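Local coordinates for minor capsid protein (Cafeteriavirus-dependent mavirus, PDB 6G42) that serves as the penton protein of the virophage capsid, a single jelly-roll subunit that assembles into pentamers and probably occupies the fivefold vertices, at residues Y106-A118 / I130-F142. Numbering follows the deposited sequence.
Sequences YVDVGTAINETLA and IPVFSFNKHSKKF
Phe133 and Phe135 of strand 132-136 turn their rings to helix 106-118, and each receives an aliphatic carbon over one face. Tyr106 CB sits almost on the normal of the Phe135 ring, 3.7 Å from its centroid, in a CH-pi contact. Ile113 CG2 makes a second CH-pi contact, over a face of Phe133, 3.8 Å from the centroid and displaced to the rim, while Ile113 CD1 reaches on to Phe133 CE1. Between these two contacts Gly110, which has no side chain, brings the backbones close: its CA is 4.7 Å from Ser134 CA. One polar link crosses the interface, Phe133 N to Asn114 OD1 at 3.0 Å. The Asn114 amide gets there with CG anti to its own N (chi1 -161°), and the donor stands well above the carbonyl plane. Farther along, Leu117 CD2 meets Pro131 CG at 3.7 Å. On the next strand, Phe142 CE2 lies 3.5 Å from Tyr106 O; Phe135 CD1 lies over the centre of one face of the Phe142 ring, which pairs edge-to-face with Phe166. Lys137 NZ lies near Val107 CG2 and forms a salt bridge with Glu170 of the second subunit. Within an antiparallel beta domain, helix 106-118 thus lies over one face of the hairpin of strands 132-136 and 141-145, its axis nearly antiparallel (176°) to strand 132-136.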
loop_
_atom_site.group_PDB
_atom_site.type_symbol
_atom_site.label_atom_id
_atom_site.label_comp_id
_atom_site.label_asym_id
_atom_site.label_seq_id
_atom_site.Cartn_x
_atom_site.Cartn_y
_atom_site.Cartn_z
ATOM N N TYR C 106 3.889 -26.047 -6.178
ATOM C CA TYR C 106 3.669 -26.404 -4.767
ATOM C C TYR C 106 2.631 -27.505 -4.561
ATOM O O TYR C 106 2.565 -28.079 -3.472
ATOM C CB TYR C 106 3.325 -25.165 -3.918
ATOM C CG TYR C 106 4.506 -24.222 -3.755
ATOM C CD1 TYR C 106 5.690 -24.648 -3.140
ATOM C CD2 TYR C 106 4.455 -22.917 -4.232
ATOM C CE1 TYR C 106 6.777 -23.801 -3.011
ATOM C CE2 TYR C 106 5.539 -22.067 -4.097
ATOM C CZ TYR C 106 6.692 -22.512 -3.485
ATOM O OH TYR C 106 7.766 -21.664 -3.365
ATOM N N VAL C 107 1.836 -27.796 -5.594
ATOM C CA VAL C 107 0.945 -28.967 -5.589
ATOM C C VAL C 107 1.795 -30.236 -5.507
ATOM O O VAL C 107 1.515 -31.112 -4.682
ATOM C CB VAL C 107 0.015 -29.026 -6.828
ATOM C CG1 VAL C 107 -0.832 -30.293 -6.821
ATOM C CG2 VAL C 107 -0.903 -27.807 -6.882
ATOM N N ASP C 108 2.828 -30.312 -6.352
ATOM C CA ASP C 108 3.763 -31.449 -6.376
ATOM C C ASP C 108 4.523 -31.632 -5.065
ATOM O O ASP C 108 4.817 -32.763 -4.672
ATOM C CB ASP C 108 4.777 -31.307 -7.522
ATOM C CG ASP C 108 4.142 -31.428 -8.903
ATOM O OD1 ASP C 108 3.159 -32.184 -9.067
ATOM O OD2 ASP C 108 4.647 -30.770 -9.834
ATOM N N VAL C 109 4.856 -30.525 -4.403
ATOM C CA VAL C 109 5.488 -30.578 -3.081
ATOM C C VAL C 109 4.520 -31.220 -2.082
ATOM O O VAL C 109 4.930 -32.020 -1.242
ATOM C CB VAL C 109 5.965 -29.177 -2.618
ATOM C CG1 VAL C 109 6.438 -29.183 -1.169
ATOM C CG2 VAL C 109 7.096 -28.691 -3.513
ATOM N N GLY C 110 3.240 -30.870 -2.195
ATOM C CA GLY C 110 2.173 -31.471 -1.394
ATOM C C GLY C 110 1.956 -32.946 -1.670
ATOM O O GLY C 110 1.871 -33.744 -0.736
ATOM N N THR C 111 1.872 -33.298 -2.954
ATOM C CA THR C 111 1.731 -34.694 -3.398
ATOM C C THR C 111 2.859 -35.578 -2.844
ATOM O O THR C 111 2.593 -36.649 -2.295
ATOM C CB THR C 111 1.692 -34.786 -4.942
ATOM O OG1 THR C 111 0.610 -33.994 -5.443
ATOM C CG2 THR C 111 1.498 -36.232 -5.420
ATOM N N ALA C 112 4.103 -35.116 -2.967
ATOM C CA ALA C 112 5.275 -35.855 -2.472
ATOM C C ALA C 112 5.188 -36.178 -0.978
ATOM O O ALA C 112 5.487 -37.293 -0.560
ATOM C CB ALA C 112 6.550 -35.082 -2.768
ATOM N N ILE C 113 4.778 -35.197 -0.183
ATOM C CA ILE C 113 4.572 -35.391 1.254
ATOM C C ILE C 113 3.421 -36.378 1.497
ATOM O O ILE C 113 3.469 -37.167 2.439
ATOM C CB ILE C 113 4.327 -34.035 1.974
ATOM C CG1 ILE C 113 5.620 -33.199 1.965
ATOM C CG2 ILE C 113 3.853 -34.230 3.416
ATOM C CD1 ILE C 113 5.426 -31.722 2.247
ATOM N N ASN C 114 2.405 -36.324 0.637
ATOM C CA ASN C 114 1.229 -37.197 0.735
ATOM C C ASN C 114 1.538 -38.671 0.476
ATOM O O ASN C 114 1.096 -39.536 1.229
ATOM C CB ASN C 114 0.136 -36.733 -0.239
ATOM C CG ASN C 114 -1.238 -37.275 0.118
ATOM O OD1 ASN C 114 -1.570 -37.437 1.292
ATOM N ND2 ASN C 114 -2.049 -37.554 -0.897
ATOM N N GLU C 115 2.281 -38.947 -0.595
ATOM C CA GLU C 115 2.663 -40.322 -0.960
ATOM C C GLU C 115 3.588 -40.978 0.075
ATOM O O GLU C 115 3.507 -42.187 0.303
ATOM C CB GLU C 115 3.314 -40.351 -2.349
ATOM C CG GLU C 115 2.346 -40.048 -3.487
ATOM C CD GLU C 115 3.016 -39.963 -4.852
ATOM O OE1 GLU C 115 4.262 -40.027 -4.936
ATOM O OE2 GLU C 115 2.287 -39.823 -5.857
ATOM N N THR C 116 4.464 -40.177 0.681
ATOM C CA THR C 116 5.276 -40.606 1.829
ATOM C C THR C 116 4.381 -41.016 3.001
ATOM O O THR C 116 4.608 -42.040 3.643
ATOM C CB THR C 116 6.210 -39.475 2.302
ATOM O OG1 THR C 116 6.914 -38.940 1.181
ATOM C CG2 THR C 116 7.219 -39.979 3.337
ATOM N N LEU C 117 3.372 -40.192 3.267
ATOM C CA LEU C 117 2.418 -40.427 4.342
ATOM C C LEU C 117 1.511 -41.629 4.066
ATOM O O LEU C 117 1.200 -42.397 4.978
ATOM C CB LEU C 117 1.582 -39.164 4.571
ATOM C CG LEU C 117 0.890 -39.003 5.923
ATOM C CD1 LEU C 117 1.884 -38.910 7.074
ATOM C CD2 LEU C 117 0.020 -37.759 5.888
ATOM N N ALA C 118 1.098 -41.788 2.810
ATOM C CA ALA C 118 0.281 -42.932 2.385
ATOM C C ALA C 118 1.065 -44.242 2.453
ATOM O O ALA C 118 0.553 -45.249 2.936
ATOM C CB ALA C 118 -0.250 -42.710 0.978
ATOM N N ILE C 130 -6.757 -43.037 6.189
ATOM C CA ILE C 130 -5.442 -42.526 5.778
ATOM C C ILE C 130 -5.559 -41.011 5.545
ATOM O O ILE C 130 -6.431 -40.577 4.787
ATOM C CB ILE C 130 -4.902 -43.248 4.511
ATOM C CG1 ILE C 130 -4.661 -44.737 4.826
ATOM C CG2 ILE C 130 -3.622 -42.580 4.002
ATOM C CD1 ILE C 130 -4.123 -45.579 3.683
ATOM N N PRO C 131 -4.698 -40.204 6.206
ATOM C CA PRO C 131 -4.768 -38.744 6.047
ATOM C C PRO C 131 -4.225 -38.244 4.699
ATOM O O PRO C 131 -3.306 -38.850 4.138
ATOM C CB PRO C 131 -3.920 -38.221 7.214
ATOM C CG PRO C 131 -2.966 -39.316 7.518
ATOM C CD PRO C 131 -3.668 -40.599 7.186
ATOM N N VAL C 132 -4.803 -37.148 4.203
ATOM C CA VAL C 132 -4.402 -36.536 2.925
ATOM C C VAL C 132 -3.755 -35.161 3.149
ATOM O O VAL C 132 -4.428 -34.208 3.557
ATOM C CB VAL C 132 -5.602 -36.377 1.958
ATOM C CG1 VAL C 132 -5.155 -35.783 0.622
ATOM C CG2 VAL C 132 -6.288 -37.716 1.731
ATOM N N PHE C 133 -2.453 -35.074 2.877
ATOM C CA PHE C 133 -1.737 -33.800 2.834
ATOM C C PHE C 133 -1.866 -33.239 1.415
ATOM O O PHE C 133 -1.690 -33.975 0.441
ATOM C CB PHE C 133 -0.264 -34.011 3.204
ATOM C CG PHE C 133 0.500 -32.733 3.442
ATOM C CD1 PHE C 133 1.146 -32.089 2.399
ATOM C CD2 PHE C 133 0.583 -32.184 4.713
ATOM C CE1 PHE C 133 1.851 -30.913 2.613
ATOM C CE2 PHE C 133 1.289 -31.007 4.935
ATOM C CZ PHE C 133 1.925 -30.369 3.882
ATOM N N SER C 134 -2.178 -31.949 1.298
ATOM C CA SER C 134 -2.363 -31.309 -0.012
ATOM C C SER C 134 -2.060 -29.812 0.016
ATOM O O SER C 134 -1.855 -29.228 1.078
ATOM C CB SER C 134 -3.792 -31.535 -0.523
ATOM O OG SER C 134 -4.732 -30.773 0.223
ATOM N N PHE C 135 -2.033 -29.216 -1.174
ATOM C CA PHE C 135 -1.853 -27.777 -1.353
ATOM C C PHE C 135 -3.109 -27.172 -1.959
ATOM O O PHE C 135 -3.556 -27.594 -3.020
ATOM C CB PHE C 135 -0.673 -27.493 -2.276
ATOM C CG PHE C 135 -0.423 -26.026 -2.508
ATOM C CD1 PHE C 135 0.024 -25.210 -1.471
ATOM C CD2 PHE C 135 -0.631 -25.454 -3.765
ATOM C CE1 PHE C 135 0.256 -23.858 -1.682
ATOM C CE2 PHE C 135 -0.399 -24.102 -3.983
ATOM C CZ PHE C 135 0.047 -23.303 -2.941
ATOM N N ASN C 136 -3.659 -26.170 -1.285
ATOM C CA ASN C 136 -4.819 -25.445 -1.776
ATOM C C ASN C 136 -4.378 -24.335 -2.744
ATOM O O ASN C 136 -3.743 -23.368 -2.327
ATOM C CB ASN C 136 -5.579 -24.861 -0.585
ATOM C CG ASN C 136 -6.992 -24.421 -0.938
ATOM O OD1 ASN C 136 -7.262 -23.964 -2.049
ATOM N ND2 ASN C 136 -7.902 -24.549 0.019
ATOM N N LYS C 137 -4.723 -24.483 -4.024
ATOM C CA LYS C 137 -4.453 -23.460 -5.056
ATOM C C LYS C 137 -5.062 -22.093 -4.733
ATOM O O LYS C 137 -4.447 -21.057 -4.986
ATOM C CB LYS C 137 -5.025 -23.892 -6.409
ATOM C CG LYS C 137 -4.353 -25.072 -7.080
ATOM C CD LYS C 137 -5.092 -25.412 -8.370
ATOM C CE LYS C 137 -4.402 -26.501 -9.174
ATOM N NZ LYS C 137 -4.348 -27.809 -8.457
ATOM N N HIS C 138 -6.280 -22.113 -4.200
ATOM C CA HIS C 138 -7.059 -20.906 -3.919
ATOM C C HIS C 138 -6.463 -20.050 -2.795
ATOM O O HIS C 138 -6.386 -18.833 -2.931
ATOM C CB HIS C 138 -8.504 -21.304 -3.576
ATOM C CG HIS C 138 -9.430 -20.148 -3.345
ATOM N ND1 HIS C 138 -10.073 -19.489 -4.372
ATOM C CD2 HIS C 138 -9.846 -19.556 -2.200
ATOM C CE1 HIS C 138 -10.833 -18.531 -3.869
ATOM N NE2 HIS C 138 -10.713 -18.550 -2.554
ATOM N N SER C 139 -6.051 -20.688 -1.700
ATOM C CA SER C 139 -5.576 -19.985 -0.494
ATOM C C SER C 139 -4.051 -19.886 -0.339
ATOM O O SER C 139 -3.573 -19.211 0.574
ATOM C CB SER C 139 -6.144 -20.666 0.748
ATOM O OG SER C 139 -5.522 -21.915 0.968
ATOM N N LYS C 140 -3.302 -20.567 -1.209
ATOM C CA LYS C 140 -1.830 -20.704 -1.098
ATOM C C LYS C 140 -1.329 -21.316 0.237
ATOM O O LYS C 140 -0.185 -21.093 0.652
ATOM C CB LYS C 140 -1.129 -19.371 -1.406
ATOM C CG LYS C 140 -1.286 -18.913 -2.853
ATOM C CD LYS C 140 -2.266 -17.763 -3.008
ATOM C CE LYS C 140 -1.654 -16.437 -2.569
ATOM N NZ LYS C 140 -2.592 -15.292 -2.765
ATOM N N LYS C 141 -2.186 -22.117 0.870
ATOM C CA LYS C 141 -1.914 -22.750 2.160
ATOM C C LYS C 141 -2.080 -24.251 2.022
ATOM O O LYS C 141 -2.958 -24.715 1.293
ATOM C CB LYS C 141 -2.893 -22.251 3.214
ATOM C CG LYS C 141 -2.709 -20.797 3.601
ATOM C CD LYS C 141 -3.933 -20.277 4.334
ATOM C CE LYS C 141 -3.666 -18.928 4.976
ATOM N NZ LYS C 141 -4.805 -18.501 5.830
ATOM N N PHE C 142 -1.239 -25.004 2.725
ATOM C CA PHE C 142 -1.325 -26.460 2.737
ATOM C C PHE C 142 -2.377 -26.914 3.745
ATOM O O PHE C 142 -2.537 -26.298 4.806
ATOM C CB PHE C 142 0.033 -27.082 3.059
ATOM C CG PHE C 142 1.051 -26.897 1.970
ATOM C CD1 PHE C 142 1.800 -25.728 1.895
ATOM C CD2 PHE C 142 1.260 -27.890 1.012
ATOM C CE1 PHE C 142 2.742 -25.552 0.888
ATOM C CE2 PHE C 142 2.201 -27.718 0.003
ATOM C CZ PHE C 142 2.943 -26.547 -0.060
#